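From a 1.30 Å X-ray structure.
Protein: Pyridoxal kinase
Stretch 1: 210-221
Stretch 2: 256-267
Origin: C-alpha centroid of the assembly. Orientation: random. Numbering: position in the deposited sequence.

Stretch 1 (210-221) YNGTGDTLAAVI
Stretch 2 256-267: DDRQGVALGDLL

A polar clasp centred on one asparagine joins two loops, and a small apolar seam continues it where V261 of the loop and L266 of the following helix meet the helix of stretch 1, burying 367 Å² in all. Stretch 1 makes a type II turn from Y210 to T213, then runs as helix from T213 through I221; stretch 2 is extended or turning until its helix begins at G264. The closest backbone register pairs N211 with G260, CA to CA 4.5 Å, while V220 and L266 lie 9.4 Å apart by the same measure.

N211 (phi/psi -68/148, chi1 m, chi2 -35°) points toward stretch 2 and uses both backbone and side chain. Its ND2 donates to R258 O at 2.9 Å, nearly straight at 169°, and its O accepts from V261 N at 2.9 Å, with G260 CA making a CA-H...O contact to the same N211 O at 3.2 Å. A water bonded to N211 N at 2.9 Å also lies 2.8 Å from both D257 O and Q259 O. The loop presenting these carbonyls is braced by R258 (m, t, m), whose NE and D256 OD1 form a 2.9 Å salt bridge.

G212, the N-cap, sits at 89/-2, where a CB would jam against the preceding carbonyl O, which alone calls for glycine; that CB would also lie close to stretch 2, 3.5 Å from V261 N.

One helical turn on, T216 (chi1 m) satisfies its hydroxyl internally, OG1 donating to G212 O at 3.0 Å. It can therefore face apolar neighbours: OG1 lies 3.7 Å from CG1 of V261 (-53/141, chi1 p), and CG2 lies 3.6 Å from CD2 of L266 (t, p). V220 (chi1 t), a further turn along, extends the seam, its CG2 4.1 Å from L266 CD2. The side chains of V261, V220 and L266 bring only carbon to these buried positions, while T216 adds a methyl to the seam and spends its hydroxyl on its own stretch.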

ATOM      1  N   TYR A 210      12.977  -2.560   7.970  1.00 13.92           N
ATOM      2  CA  TYR A 210      11.886  -2.746   8.918  1.00 12.55           C
ATOM      3  C   TYR A 210      10.624  -3.182   8.221  1.00 11.87           C
ATOM      4  O   TYR A 210      10.172  -2.550   7.264  1.00 13.43           O
ATOM      5  CB  TYR A 210      11.626  -1.456   9.717  1.00 13.02           C
ATOM      6  CG  TYR A 210      12.905  -0.965  10.304  1.00 12.44           C
ATOM      7  CD1 TYR A 210      13.365  -1.465  11.518  1.00 13.01           C
ATOM      8  CD2 TYR A 210      13.714  -0.075   9.594  1.00 12.80           C
ATOM      9  CE1 TYR A 210      14.580  -1.056  12.036  1.00 12.16           C
ATOM     10  CE2 TYR A 210      14.934   0.333  10.089  1.00 11.66           C
ATOM     11  CZ  TYR A 210      15.350  -0.155  11.314  1.00 11.22           C
ATOM     12  OH  TYR A 210      16.565   0.246  11.811  1.00 12.68           O
ATOM     13  N   ASN A 211      10.035  -4.239   8.742  1.00  9.91           N
ATOM     14  CA  ASN A 211       8.806  -4.763   8.187  1.00  8.78           C
ATOM     15  C   ASN A 211       7.642  -3.811   8.412  1.00  7.90           C
ATOM     16  O   ASN A 211       7.607  -3.073   9.405  1.00  8.41           O
ATOM     17  CB  ASN A 211       8.515  -6.138   8.780  1.00  8.90           C
ATOM     18  CG  ASN A 211       9.608  -7.141   8.459  1.00  9.25           C
ATOM     19  OD1 ASN A 211      10.205  -7.098   7.377  1.00 10.69           O
ATOM     20  ND2 ASN A 211       9.876  -8.045   9.388  1.00  8.60           N
ATOM     21  N   GLY A 212       6.711  -3.798   7.468  1.00  7.49           N
ATOM     22  CA  GLY A 212       5.499  -3.025   7.633  1.00  7.17           C
ATOM     23  C   GLY A 212       5.572  -1.589   7.147  1.00  6.51           C
ATOM     24  O   GLY A 212       4.575  -0.873   7.207  1.00  6.65           O
ATOM     25  N   THR A 213       6.728  -1.152   6.654  1.00  6.64           N
ATOM     26  CA  THR A 213       6.864   0.254   6.253  1.00  7.25           C
ATOM     27  C   THR A 213       5.976   0.584   5.046  1.00  6.26           C
ATOM     28  O   THR A 213       5.295   1.610   5.029  1.00  6.69           O
ATOM     29  CB  THR A 213       8.333   0.661   5.988  1.00  7.69           C
ATOM     30  OG1 THR A 213       8.936  -0.263   5.083  1.00  9.97           O
ATOM     31  CG2 THR A 213       9.138   0.673   7.281  1.00  9.69           C
ATOM     32  N   GLY A 214       5.965  -0.297   4.046  1.00  6.52           N
ATOM     33  CA  GLY A 214       5.133  -0.075   2.869  1.00  6.43           C
ATOM     34  C   GLY A 214       3.655  -0.073   3.206  1.00  6.51           C
ATOM     35  O   GLY A 214       2.911   0.785   2.738  1.00  6.41           O
ATOM     36  N   ASP A 215       3.221  -1.030   4.023  1.00  6.64           N
ATOM     37  CA  ASP A 215       1.812  -1.115   4.413  1.00  7.13           C
ATOM     38  C   ASP A 215       1.380   0.122   5.194  1.00  6.72           C
ATOM     39  O   ASP A 215       0.288   0.644   4.983  1.00  6.62           O
ATOM     40  CB  ASP A 215       1.535  -2.363   5.273  1.00  8.03           C
ATOM     41  CG  ASP A 215       1.636  -3.675   4.502  1.00 10.16           C
ATOM     42  OD1 ASP A 215       1.153  -3.749   3.343  1.00 12.72           O
ATOM     43  OD2 ASP A 215       2.142  -4.656   5.113  1.00 11.39           O
ATOM     44  N   THR A 216       2.228   0.582   6.106  1.00  6.25           N
ATOM     45  CA  THR A 216       1.904   1.739   6.918  1.00  6.84           C
ATOM     46  C   THR A 216       1.907   3.011   6.069  1.00  6.31           C
ATOM     47  O   THR A 216       1.017   3.851   6.206  1.00  6.56           O
ATOM     48  CB  THR A 216       2.846   1.819   8.113  1.00  6.71           C
ATOM     49  OG1 THR A 216       2.668   0.631   8.899  1.00  9.69           O
ATOM     50  CG2 THR A 216       2.543   3.042   8.965  1.00  9.25           C
ATOM     51  N   LEU A 217       2.883   3.149   5.179  1.00  6.02           N
ATOM     52  CA  LEU A 217       2.887   4.274   4.251  1.00  6.12           C
ATOM     53  C   LEU A 217       1.594   4.344   3.449  1.00  5.77           C
ATOM     54  O   LEU A 217       0.978   5.412   3.334  1.00  5.99           O
ATOM     55  CB  LEU A 217       4.081   4.185   3.304  1.00  6.48           C
ATOM     56  CG  LEU A 217       4.254   5.369   2.343  1.00  7.41           C
ATOM     57  CD1 LEU A 217       4.727   6.631   3.049  1.00  9.99           C
ATOM     58  CD2 LEU A 217       5.225   5.004   1.228  1.00  9.88           C
ATOM     59  N   ALA A 218       1.178   3.203   2.901  1.00  5.43           N
ATOM     60  CA  ALA A 218      -0.030   3.166   2.093  1.00  5.51           C
ATOM     61  C   ALA A 218      -1.263   3.539   2.904  1.00  5.21           C
ATOM     62  O   ALA A 218      -2.119   4.277   2.428  1.00  5.92           O
ATOM     63  CB  ALA A 218      -0.203   1.818   1.452  1.00  6.06           C
ATOM     64  N   ALA A 219      -1.362   3.022   4.130  1.00  5.56           N
ATOM     65  CA  ALA A 219      -2.495   3.348   4.991  1.00  5.69           C
ATOM     66  C   ALA A 219      -2.544   4.845   5.292  1.00  5.46           C
ATOM     67  O   ALA A 219      -3.606   5.457   5.249  1.00  5.12           O
ATOM     68  CB  ALA A 219      -2.461   2.526   6.284  1.00  5.65           C
ATOM     69  N   VAL A 220      -1.390   5.427   5.608  1.00  5.48           N
ATOM     70  CA  VAL A 220      -1.328   6.860   5.908  1.00  5.64           C
ATOM     71  C   VAL A 220      -1.706   7.706   4.694  1.00  5.53           C
ATOM     72  O   VAL A 220      -2.484   8.650   4.804  1.00  5.67           O
ATOM     73  CB  VAL A 220       0.051   7.262   6.474  1.00  6.03           C
ATOM     74  CG1 VAL A 220       0.196   8.760   6.538  1.00  7.49           C
ATOM     75  CG2 VAL A 220       0.248   6.646   7.854  1.00  5.76           C
ATOM     76  N   ILE A 221      -1.164   7.349   3.537  1.00  5.31           N
ATOM     77  CA  ILE A 221      -1.484   8.080   2.312  1.00  5.94           C
ATOM     78  C   ILE A 221      -2.980   8.005   1.988  1.00  5.60           C
ATOM     79  O   ILE A 221      -3.626   9.035   1.742  1.00  5.85           O
ATOM     80  CB  ILE A 221      -0.618   7.588   1.136  1.00  5.32           C
ATOM     81  CG1 ILE A 221       0.838   8.029   1.335  1.00  6.12           C
ATOM     82  CG2 ILE A 221      -1.169   8.078  -0.216  1.00  6.53           C
ATOM     83  CD1 ILE A 221       1.829   7.444   0.348  1.00  6.57           C
ATOM     84  N   ASP A 256      13.442  -8.706  18.945  1.00 14.92           N
ATOM     85  CA  ASP A 256      12.853  -9.429  17.816  1.00 14.50           C
ATOM     86  C   ASP A 256      12.695  -8.470  16.635  1.00 13.87           C
ATOM     87  O   ASP A 256      11.831  -7.583  16.661  1.00 14.36           O
ATOM     88  CB  ASP A 256      11.499 -10.025  18.223  1.00 14.66           C
ATOM     89  CG  ASP A 256      10.915 -10.971  17.175  1.00 14.28           C
ATOM     90  OD1 ASP A 256      11.326 -10.916  15.997  1.00 13.25           O
ATOM     91  OD2 ASP A 256      10.024 -11.770  17.541  1.00 15.58           O
ATOM     92  N   ASP A 257      13.521  -8.651  15.608  1.00 13.00           N
ATOM     93  CA  ASP A 257      13.479  -7.771  14.435  1.00 12.89           C
ATOM     94  C   ASP A 257      12.367  -8.091  13.433  1.00 11.59           C
ATOM     95  O   ASP A 257      12.279  -7.458  12.386  1.00 11.59           O
ATOM     96  CB  ASP A 257      14.848  -7.692  13.736  1.00 13.79           C
ATOM     97  CG  ASP A 257      15.259  -8.992  13.063  1.00 16.33           C
ATOM     98  OD1 ASP A 257      14.478  -9.967  13.044  1.00 16.94           O
ATOM     99  OD2 ASP A 257      16.401  -9.035  12.544  1.00 19.16           O
ATOM    100  N   ARG A 258      11.517  -9.066  13.750  1.00  9.67           N
ATOM    101  CA  ARG A 258      10.449  -9.461  12.827  1.00  9.09           C
ATOM    102  C   ARG A 258       9.194  -8.596  12.931  1.00  8.42           C
ATOM    103  O   ARG A 258       8.507  -8.387  11.932  1.00  8.16           O
ATOM    104  CB  ARG A 258      10.113 -10.939  13.001  1.00  9.31           C
ATOM    105  CG  ARG A 258      11.292 -11.849  12.688  1.00  9.09           C
ATOM    106  CD  ARG A 258      11.068 -13.276  13.143  1.00  9.77           C
ATOM    107  NE  ARG A 258      10.895 -13.376  14.581  1.00  9.51           N
ATOM    108  CZ  ARG A 258      10.835 -14.527  15.241  1.00 10.28           C
ATOM    109  NH1 ARG A 258      10.972 -15.670  14.582  1.00  9.87           N
ATOM    110  NH2 ARG A 258      10.659 -14.532  16.554  1.00 11.37           N
ATOM    111  N   GLN A 259       8.896  -8.095  14.129  1.00  7.88           N
ATOM    112  CA  GLN A 259       7.708  -7.275  14.328  1.00  8.51           C
ATOM    113  C   GLN A 259       7.752  -6.024  13.459  1.00  7.63           C
ATOM    114  O   GLN A 259       8.798  -5.401  13.313  1.00  7.29           O
ATOM    115  CB  GLN A 259       7.574  -6.882  15.797  1.00  9.22           C
ATOM    116  CG  GLN A 259       6.294  -6.123  16.125  1.00 10.98           C
ATOM    117  CD  GLN A 259       6.203  -5.733  17.580  1.00 11.66           C
ATOM    118  OE1 GLN A 259       6.700  -6.449  18.449  1.00 15.03           O
ATOM    119  NE2 GLN A 259       5.555  -4.604  17.861  1.00 13.11           N
ATOM    120  N   GLY A 260       6.611  -5.660  12.891  1.00  7.50           N
ATOM    121  CA  GLY A 260       6.526  -4.475  12.072  1.00  7.24           C
ATOM    122  C   GLY A 260       6.763  -3.175  12.825  1.00  6.80           C
ATOM    123  O   GLY A 260       6.836  -3.136  14.060  1.00  6.87           O
ATOM    124  N   VAL A 261       6.870  -2.099  12.045  1.00  6.48           N
ATOM    125  CA  VAL A 261       7.193  -0.768  12.564  1.00  7.51           C
ATOM    126  C   VAL A 261       6.269  -0.334  13.709  1.00  6.70           C
ATOM    127  O   VAL A 261       5.061  -0.616  13.698  1.00  6.70           O
ATOM    128  CB  VAL A 261       7.228   0.255  11.391  1.00  9.09           C
ATOM    129  CG1 VAL A 261       5.859   0.479  10.798  1.00 10.56           C
ATOM    130  CG2 VAL A 261       7.843   1.545  11.786  1.00 12.28           C
ATOM    131  N   ALA A 262       6.854   0.324  14.706  1.00  6.45           N
ATOM    132  CA  ALA A 262       6.119   0.901  15.822  1.00  6.13           C
ATOM    133  C   ALA A 262       5.072   1.905  15.342  1.00  5.75           C
ATOM    134  O   ALA A 262       5.302   2.674  14.401  1.00  5.63           O
ATOM    135  CB  ALA A 262       7.085   1.582  16.784  1.00  6.33           C
ATOM    136  N   LEU A 263       3.941   1.910  16.043  1.00  5.33           N
ATOM    137  CA  LEU A 263       2.808   2.757  15.678  1.00  5.45           C
ATOM    138  C   LEU A 263       2.463   3.848  16.688  1.00  5.37           C
ATOM    139  O   LEU A 263       1.669   4.725  16.378  1.00  5.86           O
ATOM    140  CB  LEU A 263       1.561   1.899  15.415  1.00  5.63           C
ATOM    141  CG  LEU A 263       1.702   0.853  14.309  1.00  5.56           C
ATOM    142  CD1 LEU A 263       0.456  -0.011  14.266  1.00  7.59           C
ATOM    143  CD2 LEU A 263       1.977   1.497  12.944  1.00  7.88           C
ATOM    144  N   GLY A 264       3.068   3.823  17.877  1.00  5.38           N
ATOM    145  CA  GLY A 264       2.676   4.741  18.946  1.00  6.21           C
ATOM    146  C   GLY A 264       2.836   6.211  18.604  1.00  5.68           C
ATOM    147  O   GLY A 264       1.903   6.998  18.755  1.00  5.89           O
ATOM    148  N   ASP A 265       4.025   6.602  18.152  1.00  5.60           N
ATOM    149  CA  ASP A 265       4.268   8.003  17.802  1.00  5.93           C
ATOM    150  C   ASP A 265       3.378   8.419  16.634  1.00  5.57           C
ATOM    151  O   ASP A 265       2.873   9.538  16.591  1.00  5.97           O
ATOM    152  CB  ASP A 265       5.745   8.262  17.475  1.00  6.39           C
ATOM    153  CG  ASP A 265       6.631   8.308  18.713  1.00  6.95           C
ATOM    154  OD1 ASP A 265       6.107   8.276  19.843  1.00  9.36           O
ATOM    155  OD2 ASP A 265       7.869   8.378  18.541  1.00  7.58           O
ATOM    156  N   LEU A 266       3.159   7.489  15.707  1.00  6.06           N
ATOM    157  CA  LEU A 266       2.267   7.727  14.580  1.00  6.43           C
ATOM    158  C   LEU A 266       0.822   7.989  15.027  1.00  6.10           C
ATOM    159  O   LEU A 266       0.176   8.948  14.590  1.00  6.45           O
ATOM    160  CB  LEU A 266       2.357   6.562  13.592  1.00  6.88           C
ATOM    161  CG  LEU A 266       1.427   6.597  12.379  1.00  7.47           C
ATOM    162  CD1 LEU A 266       1.555   7.883  11.560  1.00  9.69           C
ATOM    163  CD2 LEU A 266       1.663   5.383  11.508  1.00  7.25           C
ATOM    164  N   LEU A 267       0.320   7.144  15.922  1.00  6.46           N
ATOM    165  CA  LEU A 267      -1.035   7.344  16.444  1.00  7.14           C
ATOM    166  C   LEU A 267      -1.168   8.695  17.151  1.00  7.83           C
ATOM    167  O   LEU A 267      -2.182   9.384  17.003  1.00  7.75           O
ATOM    168  CB  LEU A 267      -1.438   6.197  17.377  1.00  7.37           C
ATOM    169  CG  LEU A 267      -1.586   4.826  16.703  1.00  7.44           C
ATOM    170  CD1 LEU A 267      -1.903   3.773  17.736  1.00  9.91           C
ATOM    171  CD2 LEU A 267      -2.654   4.830  15.620  1.00  9.69           C
TER
HETATM  172  O   HOH W   1      10.771  -5.301  11.332  1.00 16.73           O